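PDB 2JC4: exodeoxyribonuclease III from Neisseria meningitidis, which probably removes nucleotides from the 3' ends of double-stranded DNA as a metal-dependent repair exonuclease of the AP/ExoA family. Local coordinates for residues M1-T5 and N25-V31; N63-I67 and Q88-A94. One frame throughout, in Å; residues are numbered along the deposited sequence.

From the N terminus the chain runs up strand 2-7, returns through helix 11-23 and re-enters the same sheet as strand 29-33; interaction 1 closes this beta-alpha-beta crossover. It is complete before interaction 2 opens, so the two loops follow in series. Interaction 2 starts on strand 65-69, a neighbour of 29-33 in that sheet, and ends on strand 91-96 of the second sheet, tying together the two layers of the DNase I-like sandwich. The contacts are about 16 Å apart between centres yet meet directly: Val31 CB packs 3.7 Å from Ala66 O, and the Ile29 and Val31 side chains reach Ile67.

Interaction 1 (M1-T5 and N25-V31); sequences MKITT and NPPDILV
Ile3 and Ile29 run alongside one another in the same direction, Ile3 CG2 resting 3.9 Å from Ile29 CB, as expected of paired residues in adjacent parallel strands. The axes of 2-5 and 29-31 diverge by only 13°, and Thr4 N to Ile29 O and Val31 N to Thr4 O form nearly straight hydrogen bonds, both with N-H...O angles of 169°. On the face of Ile3 and Ile29, Thr5 meets Val31 at a slant: CG2 of Val31 touches both CB and OG1 of Thr5. The Thr5 hydroxyl is hydrogen-bonded to Gln33. Strands 99-105 and 141-144 pack on this face, which is the interior of the sandwich.

The other face carries Thr4, whose two branches separate. CG2 meets Leu30 CD1 at 3.6 Å, whereas OG1 meets Pro27 side-on, 3.4 Å from Pro27 CB, the two side chains crossing at about a right angle. OG1 also shares a hydrogen bond with Thr251 OG1 on strand 250-254, which flanks 2-7 on the side away from 29-33.

At the strand entry, Asp28 OD2 comes to 3.2 Å from Met1 CA, the two side chains passing at a slant, and accepts Lys2 N at 2.7 Å from OD2 through its anti lone pair. Lys2 O answers by accepting two donors, Ile29 N and Asp28 N. A kink at chi3 (-115°) turns the Lys2 amine toward Asn25; NZ comes within 2.9 Å of Asn25 OD1 at a poor angle for bonding, and donates to a water that in turn donates a hydrogen bond to Pro26 O.

Three hydrogen bonds thus hold the backbone N and O of Lys2, which would set the register where the crossover returns, while Lys2 NZ lies 6.5 Å from Asp28 OD2, too far for a salt bridge.

Interaction 2 (N63-I67 and Q88-A94); sequences NGVAI and QRRVIAA
Asn63 and Gln88 bring their amides nearly parallel, with planes 13° apart, and join through Asn63 ND2 to Gln88 OE1 at 3.2 Å, the donor tilted from the carbonyl plane. The main partner of Asn63 ND2 is Gln59 OE1, outside the segments; the Gln88 bond is the lesser one. Gln88 OE1 also receives Arg90 NH2 at 2.8 Å, and a weak bond from Arg90 NE, so one oxygen gathers donors from both segments. Arg90 NH1 is taken by Tyr105 O, and NE also makes a weak bond to Tyr119. Arg90 leaves the backbone away from 63-67, and its straight run to NE (chi2 -179°) carries the guanidinium back to Asn63. There Asn63 OD1 sits over one guanidinium face, offset toward the rim and 3.2 Å from Arg90 NH2, with the planes 54° apart; it is a close polar approach, not a bond.

Gly64 N donates to Arg89 O at 2.9 Å, the one backbone bond between the segments. Beyond it the strands, 6.8 Å apart at their axes, meet through side chains: Val65 CG2 touches Ile92 CG2 at 3.6 Å, the two branches passing in opposite senses, and Ile67 CD1 reaches Ala94 CB. This is facing-layer packing of the two sheets.

Gln88 touches a bound dihydrogenphosphate. The arginine's hydrogen bonds to Gln88 and Tyr105 would leave a guanidinium held in a set orientation near the predicted active-site Tyr105.

Interaction 1 (M1-T5 and N25-V31)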
# COMPACT_ATOMS: atom_id res chain seq x y z
N MET A 1 -11.58 6.50 -12.91
CA MET A 1 -11.48 6.13 -11.46
C MET A 1 -10.06 6.34 -10.96
O MET A 1 -9.11 6.02 -11.66
CB MET A 1 -11.83 4.67 -11.30
CG MET A 1 -11.61 4.16 -9.90
SD MET A 1 -12.23 2.50 -9.71
CE MET A 1 -13.89 2.83 -9.13
N LYS A 2 -9.91 6.91 -9.77
CA LYS A 2 -8.56 7.16 -9.22
C LYS A 2 -8.48 6.45 -7.90
O LYS A 2 -9.35 6.66 -7.02
CB LYS A 2 -8.32 8.66 -8.98
CG LYS A 2 -7.88 9.44 -10.18
CD LYS A 2 -7.69 10.92 -9.82
CE LYS A 2 -8.70 11.80 -10.57
NZ LYS A 2 -8.57 13.24 -10.18
N ILE A 3 -7.43 5.65 -7.72
CA ILE A 3 -7.23 4.92 -6.46
C ILE A 3 -5.86 5.30 -5.94
O ILE A 3 -4.88 5.20 -6.69
CB ILE A 3 -7.33 3.39 -6.67
CG1 ILE A 3 -8.58 3.05 -7.52
CG2 ILE A 3 -7.33 2.62 -5.30
CD1 ILE A 3 -8.79 1.57 -7.84
N THR A 4 -5.80 5.77 -4.68
CA THR A 4 -4.56 6.18 -4.00
C THR A 4 -4.28 5.25 -2.80
O THR A 4 -5.21 4.86 -2.08
CB THR A 4 -4.70 7.64 -3.55
OG1 THR A 4 -4.94 8.45 -4.72
CG2 THR A 4 -3.45 8.16 -2.74
N THR A 5 -3.00 4.90 -2.60
CA THR A 5 -2.53 4.19 -1.41
C THR A 5 -1.53 5.11 -0.67
O THR A 5 -0.72 5.79 -1.31
CB THR A 5 -1.89 2.82 -1.78
OG1 THR A 5 -1.39 2.18 -0.59
CG2 THR A 5 -0.73 2.96 -2.81
N ASN A 25 -9.20 17.78 -5.43
CA ASN A 25 -8.89 16.77 -6.47
C ASN A 25 -8.83 15.33 -5.91
O ASN A 25 -7.87 14.59 -6.19
CB ASN A 25 -7.57 17.10 -7.22
CG ASN A 25 -7.43 16.35 -8.56
OD1 ASN A 25 -8.44 15.91 -9.15
ND2 ASN A 25 -6.19 16.20 -9.06
N PRO A 26 -9.88 14.93 -5.14
CA PRO A 26 -9.80 13.68 -4.36
C PRO A 26 -9.74 12.43 -5.23
O PRO A 26 -10.22 12.46 -6.35
CB PRO A 26 -11.13 13.66 -3.58
CG PRO A 26 -12.05 14.55 -4.34
CD PRO A 26 -11.19 15.60 -5.00
N PRO A 27 -9.20 11.31 -4.69
CA PRO A 27 -9.36 10.07 -5.45
C PRO A 27 -10.76 9.54 -5.20
O PRO A 27 -11.50 10.07 -4.34
CB PRO A 27 -8.31 9.14 -4.83
CG PRO A 27 -8.21 9.63 -3.35
CD PRO A 27 -8.52 11.12 -3.38
N ASP A 28 -11.15 8.52 -5.95
CA ASP A 28 -12.37 7.82 -5.65
C ASP A 28 -12.24 6.88 -4.45
O ASP A 28 -13.22 6.66 -3.72
CB ASP A 28 -12.81 7.05 -6.89
CG ASP A 28 -13.05 7.96 -8.03
OD1 ASP A 28 -14.04 8.70 -7.96
OD2 ASP A 28 -12.22 8.00 -8.94
N ILE A 29 -11.04 6.31 -4.28
CA ILE A 29 -10.75 5.37 -3.20
C ILE A 29 -9.37 5.71 -2.68
O ILE A 29 -8.45 5.85 -3.48
CB ILE A 29 -10.71 3.91 -3.72
CG1 ILE A 29 -12.09 3.52 -4.23
CG2 ILE A 29 -10.30 2.89 -2.60
CD1 ILE A 29 -12.03 2.32 -5.21
N LEU A 30 -9.25 5.91 -1.37
CA LEU A 30 -7.96 6.12 -0.69
C LEU A 30 -7.78 4.99 0.31
O LEU A 30 -8.64 4.78 1.17
CB LEU A 30 -7.95 7.46 0.06
CG LEU A 30 -6.80 7.78 1.02
CD1 LEU A 30 -5.48 7.79 0.24
CD2 LEU A 30 -7.02 9.12 1.73
N VAL A 31 -6.71 4.23 0.18
CA VAL A 31 -6.40 3.21 1.18
C VAL A 31 -5.17 3.66 1.98
O VAL A 31 -4.24 4.26 1.41
CB VAL A 31 -6.27 1.81 0.56
CG1 VAL A 31 -7.45 1.47 -0.37
CG2 VAL A 31 -4.93 1.60 -0.19
O HOH W 1 -10.43 14.14 -8.35

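Interaction 2 (N63-I67 and Q88-A94)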
# COMPACT_ATOMS: atom_id res chain seq x y z
N ASN A 63 0.87 -0.85 13.11
CA ASN A 63 0.11 -1.40 11.97
C ASN A 63 -1.18 -0.59 11.72
O ASN A 63 -1.16 0.63 11.88
CB ASN A 63 -0.19 -2.89 12.19
CG ASN A 63 1.05 -3.72 12.44
OD1 ASN A 63 2.07 -3.56 11.78
ND2 ASN A 63 0.97 -4.62 13.39
N GLY A 64 -2.26 -1.25 11.35
CA GLY A 64 -3.55 -0.56 11.07
C GLY A 64 -3.69 -0.22 9.62
O GLY A 64 -2.77 0.39 9.03
N VAL A 65 -4.84 -0.62 9.02
CA VAL A 65 -5.15 -0.39 7.60
C VAL A 65 -6.60 0.12 7.44
O VAL A 65 -7.49 -0.26 8.23
CB VAL A 65 -4.95 -1.69 6.73
CG1 VAL A 65 -3.49 -1.97 6.50
CG2 VAL A 65 -5.62 -2.94 7.40
N ALA A 66 -6.84 0.99 6.48
CA ALA A 66 -8.20 1.50 6.28
C ALA A 66 -8.50 1.65 4.81
O ALA A 66 -7.58 1.81 4.03
CB ALA A 66 -8.36 2.87 7.00
N ILE A 67 -9.78 1.61 4.44
CA ILE A 67 -10.25 1.92 3.07
C ILE A 67 -11.27 3.04 3.18
O ILE A 67 -12.23 2.95 3.96
CB ILE A 67 -10.88 0.71 2.35
CG1 ILE A 67 -9.85 -0.41 2.16
CG2 ILE A 67 -11.48 1.15 1.03
CD1 ILE A 67 -10.45 -1.74 1.76
N GLN A 88 -1.80 -8.95 14.17
CA GLN A 88 -1.32 -7.73 13.50
C GLN A 88 -2.27 -7.27 12.39
O GLN A 88 -2.57 -8.02 11.46
CB GLN A 88 0.11 -7.92 12.95
CG GLN A 88 1.13 -8.20 14.10
CD GLN A 88 2.59 -8.03 13.71
OE1 GLN A 88 2.95 -7.11 12.95
NE2 GLN A 88 3.43 -8.92 14.20
N ARG A 89 -2.69 -6.02 12.50
CA ARG A 89 -3.75 -5.50 11.62
C ARG A 89 -3.13 -5.01 10.31
O ARG A 89 -2.66 -3.89 10.23
CB ARG A 89 -4.53 -4.41 12.35
CG ARG A 89 -5.20 -4.90 13.65
CD ARG A 89 -5.93 -6.26 13.42
NE ARG A 89 -6.92 -6.54 14.47
CZ ARG A 89 -7.34 -7.76 14.83
NH1 ARG A 89 -6.88 -8.87 14.23
NH2 ARG A 89 -8.25 -7.89 15.81
N ARG A 90 -3.14 -5.88 9.29
CA ARG A 90 -2.33 -5.64 8.06
C ARG A 90 -3.05 -5.79 6.75
O ARG A 90 -2.52 -5.39 5.72
CB ARG A 90 -1.17 -6.62 8.02
CG ARG A 90 -0.13 -6.32 9.09
CD ARG A 90 0.98 -7.29 8.98
NE ARG A 90 2.05 -6.99 9.94
CZ ARG A 90 3.01 -6.08 9.74
NH1 ARG A 90 2.99 -5.33 8.63
NH2 ARG A 90 3.97 -5.91 10.67
N VAL A 91 -4.25 -6.41 6.76
CA VAL A 91 -4.97 -6.71 5.50
C VAL A 91 -6.47 -6.39 5.70
O VAL A 91 -7.13 -6.91 6.62
CB VAL A 91 -4.82 -8.20 5.10
CG1 VAL A 91 -5.53 -8.52 3.75
CG2 VAL A 91 -3.35 -8.63 5.04
N ILE A 92 -6.98 -5.52 4.84
CA ILE A 92 -8.41 -5.30 4.77
C ILE A 92 -8.80 -5.26 3.30
O ILE A 92 -8.07 -4.70 2.47
CB ILE A 92 -8.82 -3.97 5.52
CG1 ILE A 92 -10.35 -3.87 5.62
CG2 ILE A 92 -8.17 -2.69 4.88
CD1 ILE A 92 -10.83 -2.75 6.56
N ALA A 93 -9.92 -5.88 2.98
CA ALA A 93 -10.41 -5.87 1.59
C ALA A 93 -11.88 -5.48 1.54
O ALA A 93 -12.63 -5.69 2.49
CB ALA A 93 -10.20 -7.25 0.93
N ALA A 94 -12.31 -4.93 0.42
CA ALA A 94 -13.73 -4.63 0.27
C ALA A 94 -13.96 -4.40 -1.20
O ALA A 94 -13.01 -4.15 -1.93
CB ALA A 94 -14.11 -3.41 1.06